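PDB 4DLL: 2-hydroxy-3-oxopropionate reductase from Polaromonas sp. JS666, which probably catalyses the NAD(P)H-dependent interconversion of 2-hydroxy-3-oxopropanoate (tartronate semialdehyde) and glycerate. Local coordinates for residues 90-95 and 121-126; 145-150 and 194-199; 245-250 and 303-308; 213-218 and 311-316. One frame throughout, in Å; residues are numbered along the deposited sequence.

Contact 1: residues 90-95 and 121-126; sequences IVVSML and LDMASI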
loop_
_atom_site.group_PDB
_atom_site.type_symbol
_atom_site.label_atom_id
_atom_site.label_comp_id
_atom_site.label_asym_id
_atom_site.label_seq_id
_atom_site.Cartn_x
_atom_site.Cartn_y
_atom_site.Cartn_z
ATOM N N ILE A 90 4.800 7.449 34.562
ATOM C CA ILE A 90 4.060 7.201 33.329
ATOM C C ILE A 90 3.412 5.802 33.440
ATOM O O ILE A 90 4.095 4.813 33.731
ATOM C CB ILE A 90 4.951 7.326 32.122
ATOM C CG1 ILE A 90 5.575 8.754 32.057
ATOM C CG2 ILE A 90 4.174 6.956 30.858
ATOM C CD1 ILE A 90 6.269 9.096 30.715
ATOM N N VAL A 91 2.098 5.737 33.291
ATOM C CA VAL A 91 1.413 4.450 33.230
ATOM C C VAL A 91 0.993 4.153 31.790
ATOM O O VAL A 91 0.271 4.933 31.183
ATOM C CB VAL A 91 0.210 4.428 34.183
ATOM C CG1 VAL A 91 -0.702 3.173 33.917
ATOM C CG2 VAL A 91 0.699 4.480 35.655
ATOM N N VAL A 92 1.467 3.037 31.251
ATOM C CA VAL A 92 1.183 2.642 29.881
ATOM C C VAL A 92 0.172 1.502 29.862
ATOM O O VAL A 92 0.500 0.395 30.314
ATOM C CB VAL A 92 2.467 2.201 29.170
ATOM C CG1 VAL A 92 2.203 1.917 27.709
ATOM C CG2 VAL A 92 3.553 3.283 29.324
ATOM N N SER A 93 -1.046 1.771 29.368
ATOM C CA SER A 93 -2.014 0.681 29.042
ATOM C C SER A 93 -1.819 -0.053 27.684
ATOM O O SER A 93 -1.801 0.540 26.612
ATOM C CB SER A 93 -3.478 1.160 29.192
ATOM O OG SER A 93 -4.349 0.389 28.364
HETATM N N MSE A 94 -1.719 -1.376 27.744
HETATM C CA MSE A 94 -1.665 -2.203 26.556
HETATM C C MSE A 94 -2.824 -3.203 26.614
HETATM O O MSE A 94 -2.726 -4.401 26.266
HETATM C CB MSE A 94 -0.307 -2.869 26.475
HETATM C CG MSE A 94 0.796 -1.834 26.224
HETATM SE SE MSE A 94 2.486 -2.710 26.231
HETATM C CE MSE A 94 3.729 -1.280 25.670
ATOM N N LEU A 95 -3.939 -2.691 27.076
ATOM C CA LEU A 95 -5.111 -3.484 27.245
ATOM C C LEU A 95 -5.864 -3.639 25.902
ATOM O O LEU A 95 -5.489 -3.045 24.901
ATOM C CB LEU A 95 -5.970 -2.829 28.321
ATOM C CG LEU A 95 -5.245 -2.683 29.632
ATOM C CD1 LEU A 95 -6.001 -1.776 30.559
ATOM C CD2 LEU A 95 -5.086 -4.048 30.247
ATOM N N LEU A 121 -0.636 6.797 29.287
ATOM C CA LEU A 121 -0.446 6.585 27.854
ATOM C C LEU A 121 -1.334 5.440 27.464
ATOM O O LEU A 121 -1.087 4.312 27.902
ATOM C CB LEU A 121 1.020 6.227 27.546
ATOM C CG LEU A 121 1.927 7.367 27.041
ATOM C CD1 LEU A 121 1.814 8.625 27.840
ATOM C CD2 LEU A 121 3.378 6.959 26.952
ATOM N N ASP A 122 -2.365 5.715 26.666
ATOM C CA ASP A 122 -3.183 4.639 26.134
ATOM C C ASP A 122 -2.765 4.222 24.740
ATOM O O ASP A 122 -2.871 4.985 23.783
ATOM C CB ASP A 122 -4.688 4.908 26.210
ATOM C CG ASP A 122 -5.489 3.591 26.192
ATOM O OD1 ASP A 122 -4.934 2.564 25.676
ATOM O OD2 ASP A 122 -6.637 3.553 26.723
HETATM N N MSE A 123 -2.235 3.003 24.687
HETATM C CA MSE A 123 -1.818 2.322 23.467
HETATM C C MSE A 123 -2.861 1.348 23.018
HETATM O O MSE A 123 -2.870 0.984 21.871
HETATM C CB MSE A 123 -0.552 1.527 23.697
HETATM C CG MSE A 123 0.578 2.397 24.092
HETATM SE SE MSE A 123 2.256 1.477 23.718
HETATM C CE MSE A 123 3.241 3.207 23.052
ATOM N N ALA A 124 -3.725 0.892 23.904
ATOM C CA ALA A 124 -4.876 0.051 23.475
ATOM C C ALA A 124 -5.607 0.630 22.207
ATOM O O ALA A 124 -5.578 1.837 21.951
ATOM C CB ALA A 124 -5.820 -0.083 24.612
ATOM N N SER A 125 -6.205 -0.215 21.371
ATOM C CA SER A 125 -7.089 0.315 20.311
ATOM C C SER A 125 -8.469 0.577 20.961
ATOM O O SER A 125 -9.056 -0.300 21.614
ATOM C CB SER A 125 -7.158 -0.601 19.044
ATOM O OG SER A 125 -6.121 -0.302 18.079
ATOM N N ILE A 126 -8.947 1.808 20.809
ATOM C CA ILE A 126 -10.015 2.367 21.655
ATOM C C ILE A 126 -10.573 3.504 20.816
ATOM O O ILE A 126 -9.813 4.095 20.040
ATOM C CB ILE A 126 -9.400 2.816 23.038
ATOM C CG1 ILE A 126 -9.746 1.800 24.112
ATOM C CG2 ILE A 126 -9.865 4.183 23.532
ATOM C CD1 ILE A 126 -9.545 2.337 25.511
#

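Contact 2: residues 145-150 and 194-199; sequences HLDTPV and SGQLTK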
loop_
_atom_site.group_PDB
_atom_site.type_symbol
_atom_site.label_atom_id
_atom_site.label_comp_id
_atom_site.label_asym_id
_atom_site.label_seq_id
_atom_site.Cartn_x
_atom_site.Cartn_y
_atom_site.Cartn_z
ATOM N N HIS A 145 -3.308 12.554 29.997
ATOM C CA HIS A 145 -3.664 11.439 29.156
ATOM C C HIS A 145 -3.146 11.806 27.778
ATOM O O HIS A 145 -3.323 12.932 27.331
ATOM C CB HIS A 145 -5.173 11.369 29.096
ATOM C CG HIS A 145 -5.720 10.161 28.394
ATOM N ND1 HIS A 145 -5.880 10.107 27.026
ATOM C CD2 HIS A 145 -6.233 9.005 28.881
ATOM C CE1 HIS A 145 -6.405 8.940 26.694
ATOM N NE2 HIS A 145 -6.621 8.255 27.797
ATOM N N LEU A 146 -2.465 10.868 27.125
ATOM C CA LEU A 146 -2.256 10.942 25.685
ATOM C C LEU A 146 -2.744 9.649 25.143
ATOM O O LEU A 146 -2.726 8.658 25.866
ATOM C CB LEU A 146 -0.784 10.967 25.339
ATOM C CG LEU A 146 -0.119 12.271 25.524
ATOM C CD1 LEU A 146 0.110 12.277 26.957
ATOM C CD2 LEU A 146 1.174 12.058 24.776
ATOM N N ASP A 147 -3.085 9.631 23.863
ATOM C CA ASP A 147 -3.525 8.389 23.262
ATOM C C ASP A 147 -2.461 8.171 22.219
ATOM O O ASP A 147 -2.261 9.040 21.353
ATOM C CB ASP A 147 -4.993 8.434 22.701
ATOM C CG ASP A 147 -5.280 9.656 21.831
ATOM O OD1 ASP A 147 -5.229 10.820 22.332
ATOM O OD2 ASP A 147 -5.604 9.461 20.642
ATOM N N THR A 148 -1.731 7.069 22.378
ATOM C CA THR A 148 -0.514 6.833 21.642
ATOM C C THR A 148 -0.449 5.430 21.022
ATOM O O THR A 148 0.436 4.612 21.370
ATOM C CB THR A 148 0.772 7.157 22.504
ATOM O OG1 THR A 148 0.991 6.162 23.497
ATOM C CG2 THR A 148 0.638 8.516 23.199
ATOM N N PRO A 149 -1.401 5.122 20.112
ATOM C CA PRO A 149 -1.297 3.837 19.350
ATOM C C PRO A 149 -0.120 3.746 18.426
ATOM O O PRO A 149 0.461 4.791 18.019
ATOM C CB PRO A 149 -2.573 3.809 18.524
ATOM C CG PRO A 149 -2.989 5.225 18.460
ATOM C CD PRO A 149 -2.599 5.868 19.739
ATOM N N VAL A 150 0.220 2.509 18.098
ATOM C CA VAL A 150 1.396 2.163 17.298
ATOM C C VAL A 150 1.050 1.402 16.025
ATOM O O VAL A 150 -0.007 0.749 15.933
ATOM C CB VAL A 150 2.479 1.403 18.118
ATOM C CG1 VAL A 150 2.744 2.154 19.475
ATOM C CG2 VAL A 150 2.088 -0.082 18.357
ATOM N N SER A 194 -7.093 12.099 18.840
ATOM C CA SER A 194 -6.384 12.186 17.568
ATOM C C SER A 194 -5.471 10.986 17.189
ATOM O O SER A 194 -5.377 10.621 16.014
ATOM C CB SER A 194 -5.533 13.445 17.572
ATOM O OG SER A 194 -6.299 14.540 17.144
ATOM N N GLY A 195 -4.811 10.388 18.180
ATOM C CA GLY A 195 -3.966 9.248 17.972
ATOM C C GLY A 195 -4.882 8.124 17.574
ATOM O O GLY A 195 -4.629 7.459 16.580
ATOM N N GLN A 196 -5.953 7.890 18.337
ATOM C CA GLN A 196 -6.872 6.789 17.956
ATOM C C GLN A 196 -7.458 6.998 16.583
ATOM O O GLN A 196 -7.679 6.059 15.828
ATOM C CB GLN A 196 -7.995 6.561 18.962
ATOM C CG GLN A 196 -7.475 6.241 20.329
ATOM C CD GLN A 196 -6.788 4.880 20.413
ATOM O OE1 GLN A 196 -6.138 4.569 21.416
ATOM N NE2 GLN A 196 -6.906 4.081 19.375
ATOM N N LEU A 197 -7.654 8.251 16.236
ATOM C CA LEU A 197 -8.232 8.542 14.951
ATOM C C LEU A 197 -7.237 8.268 13.871
ATOM O O LEU A 197 -7.625 7.827 12.796
ATOM C CB LEU A 197 -8.687 9.989 14.923
ATOM C CG LEU A 197 -9.259 10.520 13.632
ATOM C CD1 LEU A 197 -10.772 10.413 13.729
ATOM C CD2 LEU A 197 -8.775 11.956 13.468
ATOM N N THR A 198 -5.952 8.596 14.119
ATOM C CA THR A 198 -4.912 8.335 13.091
ATOM C C THR A 198 -4.736 6.839 13.041
ATOM O O THR A 198 -4.601 6.266 12.001
ATOM C CB THR A 198 -3.591 9.087 13.396
ATOM O OG1 THR A 198 -3.888 10.468 13.448
ATOM C CG2 THR A 198 -2.536 8.896 12.322
ATOM N N LYS A 199 -4.755 6.206 14.210
ATOM C CA LYS A 199 -4.809 4.774 14.239
ATOM C C LYS A 199 -5.909 4.124 13.325
ATOM O O LYS A 199 -5.601 3.139 12.649
ATOM C CB LYS A 199 -4.784 4.201 15.624
ATOM C CG LYS A 199 -4.737 2.630 15.682
ATOM C CD LYS A 199 -3.452 1.913 15.044
ATOM C CE LYS A 199 -3.263 0.486 15.644
ATOM N NZ LYS A 199 -2.453 -0.308 14.726
#

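Contact 3: residues 245-250 and 303-308; sequences QLHGQR and DLDQSG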
loop_
_atom_site.group_PDB
_atom_site.type_symbol
_atom_site.label_atom_id
_atom_site.label_comp_id
_atom_site.label_asym_id
_atom_site.label_seq_id
_atom_site.Cartn_x
_atom_site.Cartn_y
_atom_site.Cartn_z
ATOM N N GLN A 245 4.723 -6.742 0.922
ATOM C CA GLN A 245 5.898 -7.471 1.409
ATOM C C GLN A 245 5.619 -8.321 2.663
ATOM O O GLN A 245 6.215 -9.389 2.815
ATOM C CB GLN A 245 7.068 -6.523 1.709
ATOM C CG GLN A 245 7.471 -5.617 0.488
ATOM C CD GLN A 245 7.826 -6.453 -0.807
ATOM O OE1 GLN A 245 7.279 -6.213 -1.908
ATOM N NE2 GLN A 245 8.717 -7.435 -0.649
ATOM N N LEU A 246 4.766 -7.852 3.588
ATOM C CA LEU A 246 4.589 -8.659 4.792
ATOM C C LEU A 246 3.481 -9.665 4.565
ATOM O O LEU A 246 3.765 -10.821 4.361
ATOM C CB LEU A 246 4.356 -7.822 6.051
ATOM C CG LEU A 246 4.221 -8.578 7.395
ATOM C CD1 LEU A 246 5.646 -8.875 8.040
ATOM C CD2 LEU A 246 3.310 -7.791 8.372
ATOM N N HIS A 247 2.226 -9.216 4.564
ATOM C CA HIS A 247 1.067 -10.086 4.319
ATOM C C HIS A 247 1.004 -10.801 2.985
ATOM O O HIS A 247 0.362 -11.859 2.883
ATOM C CB HIS A 247 -0.187 -9.269 4.450
ATOM C CG HIS A 247 -0.206 -8.423 5.685
ATOM N ND1 HIS A 247 -0.645 -8.897 6.901
ATOM C CD2 HIS A 247 0.200 -7.150 5.898
ATOM C CE1 HIS A 247 -0.521 -7.947 7.807
ATOM N NE2 HIS A 247 0.005 -6.884 7.227
ATOM N N GLY A 248 1.581 -10.209 1.945
ATOM C CA GLY A 248 1.567 -10.834 0.656
ATOM C C GLY A 248 2.428 -12.103 0.602
ATOM O O GLY A 248 2.050 -13.096 -0.061
ATOM N N GLN A 249 3.592 -12.061 1.265
ATOM C CA GLN A 249 4.461 -13.221 1.371
ATOM C C GLN A 249 3.738 -14.342 2.106
ATOM O O GLN A 249 3.851 -15.501 1.674
ATOM C CB GLN A 249 5.809 -12.895 2.007
ATOM C CG GLN A 249 6.880 -14.020 1.890
ATOM C CD GLN A 249 7.036 -14.712 0.462
ATOM O OE1 GLN A 249 7.517 -15.854 0.374
ATOM N NE2 GLN A 249 6.634 -14.039 -0.610
ATOM N N ARG A 250 2.942 -13.989 3.131
ATOM C CA ARG A 250 2.091 -14.955 3.848
ATOM C C ARG A 250 0.979 -15.467 2.948
ATOM O O ARG A 250 0.368 -16.537 3.205
ATOM C CB ARG A 250 1.442 -14.351 5.105
ATOM C CG ARG A 250 2.385 -13.963 6.273
ATOM C CD ARG A 250 1.671 -13.045 7.279
ATOM N NE ARG A 250 2.578 -12.551 8.296
ATOM C CZ ARG A 250 2.306 -11.612 9.202
ATOM N NH1 ARG A 250 1.112 -11.033 9.264
ATOM N NH2 ARG A 250 3.258 -11.239 10.065
ATOM N N ASP A 303 -9.681 -16.477 13.479
ATOM C CA ASP A 303 -8.436 -16.762 14.184
ATOM C C ASP A 303 -7.265 -16.917 13.250
ATOM O O ASP A 303 -6.133 -17.115 13.684
ATOM C CB ASP A 303 -8.596 -17.999 15.080
ATOM C CG ASP A 303 -9.532 -17.735 16.251
ATOM O OD1 ASP A 303 -9.407 -16.643 16.868
ATOM O OD2 ASP A 303 -10.398 -18.608 16.530
ATOM N N LEU A 304 -7.547 -16.827 11.959
ATOM C CA LEU A 304 -6.481 -16.616 11.007
ATOM C C LEU A 304 -5.964 -15.203 11.232
ATOM O O LEU A 304 -6.662 -14.361 11.778
ATOM C CB LEU A 304 -6.973 -16.799 9.560
ATOM C CG LEU A 304 -7.620 -18.138 9.198
ATOM C CD1 LEU A 304 -7.953 -18.159 7.707
ATOM C CD2 LEU A 304 -6.763 -19.359 9.632
ATOM N N ASP A 305 -4.729 -14.985 10.821
ATOM C CA ASP A 305 -4.139 -13.649 10.664
ATOM C C ASP A 305 -5.026 -12.779 9.791
ATOM O O ASP A 305 -5.852 -13.285 8.997
ATOM C CB ASP A 305 -2.754 -13.770 9.992
ATOM C CG ASP A 305 -1.927 -12.485 10.102
ATOM O OD1 ASP A 305 -1.743 -12.031 11.248
ATOM O OD2 ASP A 305 -1.484 -11.922 9.050
ATOM N N GLN A 306 -4.837 -11.467 9.923
ATOM C CA GLN A 306 -5.502 -10.466 9.059
ATOM C C GLN A 306 -5.364 -10.725 7.519
ATOM O O GLN A 306 -6.297 -10.460 6.758
ATOM C CB GLN A 306 -5.120 -9.033 9.483
ATOM C CG GLN A 306 -3.629 -8.772 9.466
ATOM C CD GLN A 306 -3.195 -7.472 10.190
ATOM O OE1 GLN A 306 -2.026 -7.332 10.591
ATOM N NE2 GLN A 306 -4.128 -6.526 10.350
ATOM N N SER A 307 -4.252 -11.311 7.077
ATOM C CA SER A 307 -4.060 -11.631 5.665
ATOM C C SER A 307 -4.982 -12.752 5.228
ATOM O O SER A 307 -5.163 -12.980 4.026
ATOM C CB SER A 307 -2.599 -11.962 5.329
ATOM O OG SER A 307 -2.015 -12.735 6.342
ATOM N N GLY A 308 -5.596 -13.404 6.218
ATOM C CA GLY A 308 -6.495 -14.520 6.016
ATOM C C GLY A 308 -7.703 -14.117 5.210
ATOM O O GLY A 308 -8.552 -14.956 4.917
HETATM O O HOH W 1 -0.612 -9.491 10.998
#

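Contact 4: residues 213-218 and 311-316; sequences VAEALL and VELASR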
loop_
_atom_site.group_PDB
_atom_site.type_symbol
_atom_site.label_atom_id
_atom_site.label_comp_id
_atom_site.label_asym_id
_atom_site.label_seq_id
_atom_site.Cartn_x
_atom_site.Cartn_y
_atom_site.Cartn_z
ATOM N N VAL A 213 -4.386 -6.669 -2.331
ATOM C CA VAL A 213 -3.281 -7.514 -2.654
ATOM C C VAL A 213 -3.808 -8.973 -2.830
ATOM O O VAL A 213 -3.289 -9.698 -3.630
ATOM C CB VAL A 213 -2.161 -7.380 -1.622
ATOM C CG1 VAL A 213 -1.217 -8.615 -1.648
ATOM C CG2 VAL A 213 -1.398 -6.028 -1.805
ATOM N N ALA A 214 -4.846 -9.376 -2.108
ATOM C CA ALA A 214 -5.286 -10.752 -2.211
ATOM C C ALA A 214 -5.971 -10.844 -3.565
ATOM O O ALA A 214 -5.728 -11.782 -4.331
ATOM C CB ALA A 214 -6.243 -11.120 -1.082
ATOM N N GLU A 215 -6.790 -9.843 -3.870
ATOM C CA GLU A 215 -7.535 -9.865 -5.099
ATOM C C GLU A 215 -6.709 -9.793 -6.383
ATOM O O GLU A 215 -7.032 -10.458 -7.365
ATOM C CB GLU A 215 -8.557 -8.778 -5.108
ATOM C CG GLU A 215 -9.363 -8.833 -6.363
ATOM C CD GLU A 215 -10.698 -8.252 -6.151
ATOM O OE1 GLU A 215 -11.415 -8.854 -5.346
ATOM O OE2 GLU A 215 -10.993 -7.199 -6.755
ATOM N N ALA A 216 -5.638 -9.004 -6.378
ATOM C CA ALA A 216 -4.793 -8.958 -7.528
ATOM C C ALA A 216 -3.917 -10.210 -7.685
ATOM O O ALA A 216 -3.668 -10.650 -8.799
ATOM C CB ALA A 216 -4.000 -7.638 -7.596
ATOM N N LEU A 217 -3.499 -10.800 -6.580
ATOM C CA LEU A 217 -2.682 -11.990 -6.648
ATOM C C LEU A 217 -3.499 -13.197 -7.058
ATOM O O LEU A 217 -2.972 -14.115 -7.707
ATOM C CB LEU A 217 -1.999 -12.290 -5.327
ATOM C CG LEU A 217 -0.922 -11.307 -4.858
ATOM C CD1 LEU A 217 -0.282 -11.845 -3.561
ATOM C CD2 LEU A 217 0.101 -11.026 -5.942
ATOM N N LEU A 218 -4.753 -13.224 -6.631
ATOM C CA LEU A 218 -5.626 -14.288 -7.083
ATOM C C LEU A 218 -5.990 -14.135 -8.568
ATOM O O LEU A 218 -5.989 -15.103 -9.300
ATOM C CB LEU A 218 -6.877 -14.396 -6.210
ATOM C CG LEU A 218 -6.615 -15.070 -4.863
ATOM C CD1 LEU A 218 -7.506 -14.486 -3.777
ATOM C CD2 LEU A 218 -6.810 -16.583 -4.984
ATOM N N VAL A 311 -8.323 -15.907 2.069
ATOM C CA VAL A 311 -9.114 -17.136 2.111
ATOM C C VAL A 311 -10.563 -16.820 1.733
ATOM O O VAL A 311 -11.127 -17.455 0.825
ATOM C CB VAL A 311 -8.959 -17.897 3.457
ATOM C CG1 VAL A 311 -9.818 -19.127 3.479
ATOM C CG2 VAL A 311 -7.504 -18.274 3.681
ATOM N N GLU A 312 -11.135 -15.791 2.366
ATOM C CA GLU A 312 -12.480 -15.316 2.009
ATOM C C GLU A 312 -12.593 -15.107 0.518
ATOM O O GLU A 312 -13.560 -15.537 -0.089
ATOM C CB GLU A 312 -12.827 -14.006 2.737
ATOM N N LEU A 313 -11.586 -14.469 -0.085
ATOM C CA LEU A 313 -11.685 -14.093 -1.502
ATOM C C LEU A 313 -11.331 -15.210 -2.492
ATOM O O LEU A 313 -11.881 -15.255 -3.609
ATOM C CB LEU A 313 -10.896 -12.813 -1.811
ATOM C CG LEU A 313 -11.299 -11.469 -1.192
ATOM C CD1 LEU A 313 -10.303 -10.435 -1.684
ATOM C CD2 LEU A 313 -12.713 -11.051 -1.568
ATOM N N ALA A 314 -10.414 -16.091 -2.096
ATOM C CA ALA A 314 -10.236 -17.348 -2.824
ATOM C C ALA A 314 -11.564 -18.121 -2.974
ATOM O O ALA A 314 -12.028 -18.324 -4.117
ATOM C CB ALA A 314 -9.171 -18.219 -2.188
ATOM N N SER A 315 -12.199 -18.504 -1.859
ATOM C CA SER A 315 -13.374 -19.409 -1.928
ATOM C C SER A 315 -14.447 -18.941 -2.899
ATOM O O SER A 315 -15.033 -19.741 -3.611
ATOM C CB SER A 315 -13.999 -19.632 -0.549
ATOM O OG SER A 315 -13.005 -20.088 0.330
ATOM N N ARG A 316 -14.688 -17.636 -2.927
ATOM C CA ARG A 316 -15.635 -17.016 -3.861
ATOM C C ARG A 316 -15.481 -17.495 -5.318
ATOM O O ARG A 316 -14.373 -17.772 -5.786
ATOM C CB ARG A 316 -15.500 -15.476 -3.776
ATOM C CG ARG A 316 -15.432 -14.913 -2.353
ATOM C CD ARG A 316 -16.633 -14.056 -1.970
ATOM N NE ARG A 316 -16.953 -13.048 -2.988
ATOM C CZ ARG A 316 -17.700 -11.968 -2.782
ATOM N NH1 ARG A 316 -18.204 -11.722 -1.584
ATOM N NH2 ARG A 316 -17.947 -11.127 -3.778
#

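Contact 1: residues 90-95 and 121-126
Strands 90-93 and 119-122 run parallel, their touching parts only 8° apart in direction, with Val92 beside Leu121 and Ser93 beside Asp122. Within these segments Leu121 N bonds to Val91 O at 2.8 Å, almost straight at 172°, and Ser93 N to Leu121 O at 2.9 Å. Where the sheet ends the chain turns, and Ser93 O takes Met123 N at 3.2 Å, in the plane of the carbonyl, together with a weaker bond from Ala124 N. On the face that holds Val92 and Leu121, the CG2 branch of Ile90 rests 4.0 Å from Leu121 CD2, and helix 170-183 packs over both residues. These are two of the central parallel strands of a Rossmann-type dinucleotide-binding domain, and strand 33-37 flanks 90-93 on its other edge. Farther along the same face, Val92 CG1 lies anti to the backbone N (chi1 -175°), which carries it forward to Met123 CG, 4.0 Å away. The two selenomethionines Met94 and Met123 lie side by side and point the same way, with Met94 CE 3.7 Å from Met123 SE. On the opposite face Ser93 OG stands 3.5 Å from Asp122 OD1; each has a bond within its own segment, a weak one from Leu95 N to the hydroxyl and another weak one from Ala124 N to the carboxylate, while Val101 of helix 98-107 packs against both side chains.

Contact 2: residues 145-150 and 194-199
The long helix 194-222, which in this family leads out of the Rossmann-type domain into the helical one, has its first turn held against strand 144-151 of the central sheet by Asp147, Pro149 and Val150. The carboxylate of Asp147 faces the amino end of the helix: OD2 accepts Gln196 N at 2.8 Å, met nearly along its C-O bond, and a more bent, weak bond from Gly195 N at 2.7 Å. Both donors are N-H groups of the helix's first turn, so the helix dipole probably favours the negative group there. Having no side chain, Gly195 can lie close to the strand; a CB would run into Asp147 O. Pro149 packs next to it, its CG 3.3 Å from Gly195 O and 3.5 Å from Lys199 CB. Past this ring the Lys199 chain slides in the opposite direction; bent at chi2 (63°), it brings NZ to Val150 O at 2.9 Å, in the carbonyl plane. A leucine at Lys199 would probably keep some of the contact with the proline but leave Val150 O without its ammonium partner. Within the helix, Ser194 O accepts both Thr198 N and Thr198 OG1, from opposite faces of its plane. Asp147 OD1 also takes Gly193 N, just ahead of the helix. Strand 162-167 borders strand 144-151 and touches Thr198, helix 128-140 meets Gln196, and Leu197 and Thr198 pack on the second subunit.

Contact 3: residues 245-250 and 303-308
Arg250 and Asp305 meet at about a right angle, guanidinium and carboxylate planes 80° apart, so that one nitrogen rather than a matched pair makes the salt bridge. Arg250 NH1 reaches Asp305 OD2 at 2.8 Å; as a hydrogen bond it is bent and weak. A water in the guanidinium plane completes the link: it accepts from Arg250 NH1 and donates to Asp305 OD1 at 2.8 Å and to Gln306 OE1 at 2.6 Å. Asp305 OD2 also receives Ser307 OG at 2.9 Å on its anti lone pair. The His247 ring is turned nearly parallel to the same carboxylate (15°), with OD2 at its edge; its ND1, buried here, has no hydrogen-bonding partner in the model. Against the amide of Gln306 the ring stands almost upright, 85° between planes, with His247 CE1 3.2 Å from Gln306 OE1. His247 CB meets Ser307 CB at 3.7 Å. Leu246 lies over one face of the imidazole and, by CG, over one face of the guanidinium. With an alanine in place of Asp305, the Arg250 charge is likely to lose its mate and the Ser307 hydroxyl an acceptor that fixes its rotation. Asp305 OD1 further accepts Arg259 N and Ala260 N, so the loop between helices 284-301 and 309-315 is tied both to helix 247-252 and to the turn preceding helix 262-278, with Gln306 resting on helix 194-222.

Contact 4: residues 213-218 and 311-316
The carboxylate of Glu215, the one flat group among the touching side chains, meets Leu313 through OE1, which lies 4.1 Å from Leu313 CD1 as the two side chains cross at a slant. Its other oxygen, OE2, is hydrogen-bonded to Thr286 of the second subunit, so one oxygen serves the dimer interface and the other lies against Leu313. An extended chain, CG anti to the backbone N (chi1 -178°), carries the carboxylate outward to that partner. The same methyl, Leu313 CD1, rests 4.2 Å from Ala214 CB, and thus sits over two successive residues of helix 194-222. The segments 213-218 and 311-315 of helices 194-222 and 309-315 cross at -38°, their axes 9.5 Å apart, in the all-helical domain that follows the Rossmann-type one in this family. One turn on from Ala214, Leu218 CD1 approaches the backbone of the partner helix, 3.7 Å from Ala314 N, and lies 4.3 Å from Leu313 CB; the other branch, Leu218 CD2, meets Ala314 CB at 4.0 Å. No hydrogen bond crosses between the segments; beyond the Glu215 carboxylate, the fit is of methyl groups against methyls and backbone. Phe310, just ahead on the same short helix, extends the apolar patch against Ala214 and Leu218, while Met251 of helix 247-252 also covers Ala214. Leu218 packs in addition on Phe281 of the second subunit, and Arg316 forms a salt bridge with Asp282 of that subunit.

In the fold
Contacts 1 and 2 lie near the centre of the chain and share one sheet: strands 119-122 and 144-151 are neighbours, and the probable hydrogen bond from Thr148 N to Asp122 O passes directly between the two. Contact 1 is held mostly by backbone bonds, contact 2 by side chains reaching backbone atoms at a helix start. Contacts 3 and 4 belong to the helical domain, their centres about 12 Å apart, with Leu304 packed on Val311 between them. All four are largely buried, but contact 3 relies on a charged, water-bridged cluster and contact 4 on plain apolar packing beside the dimer interface. Helix 194-222 serves both contact 2 and contact 4, about 31 Å apart between centres.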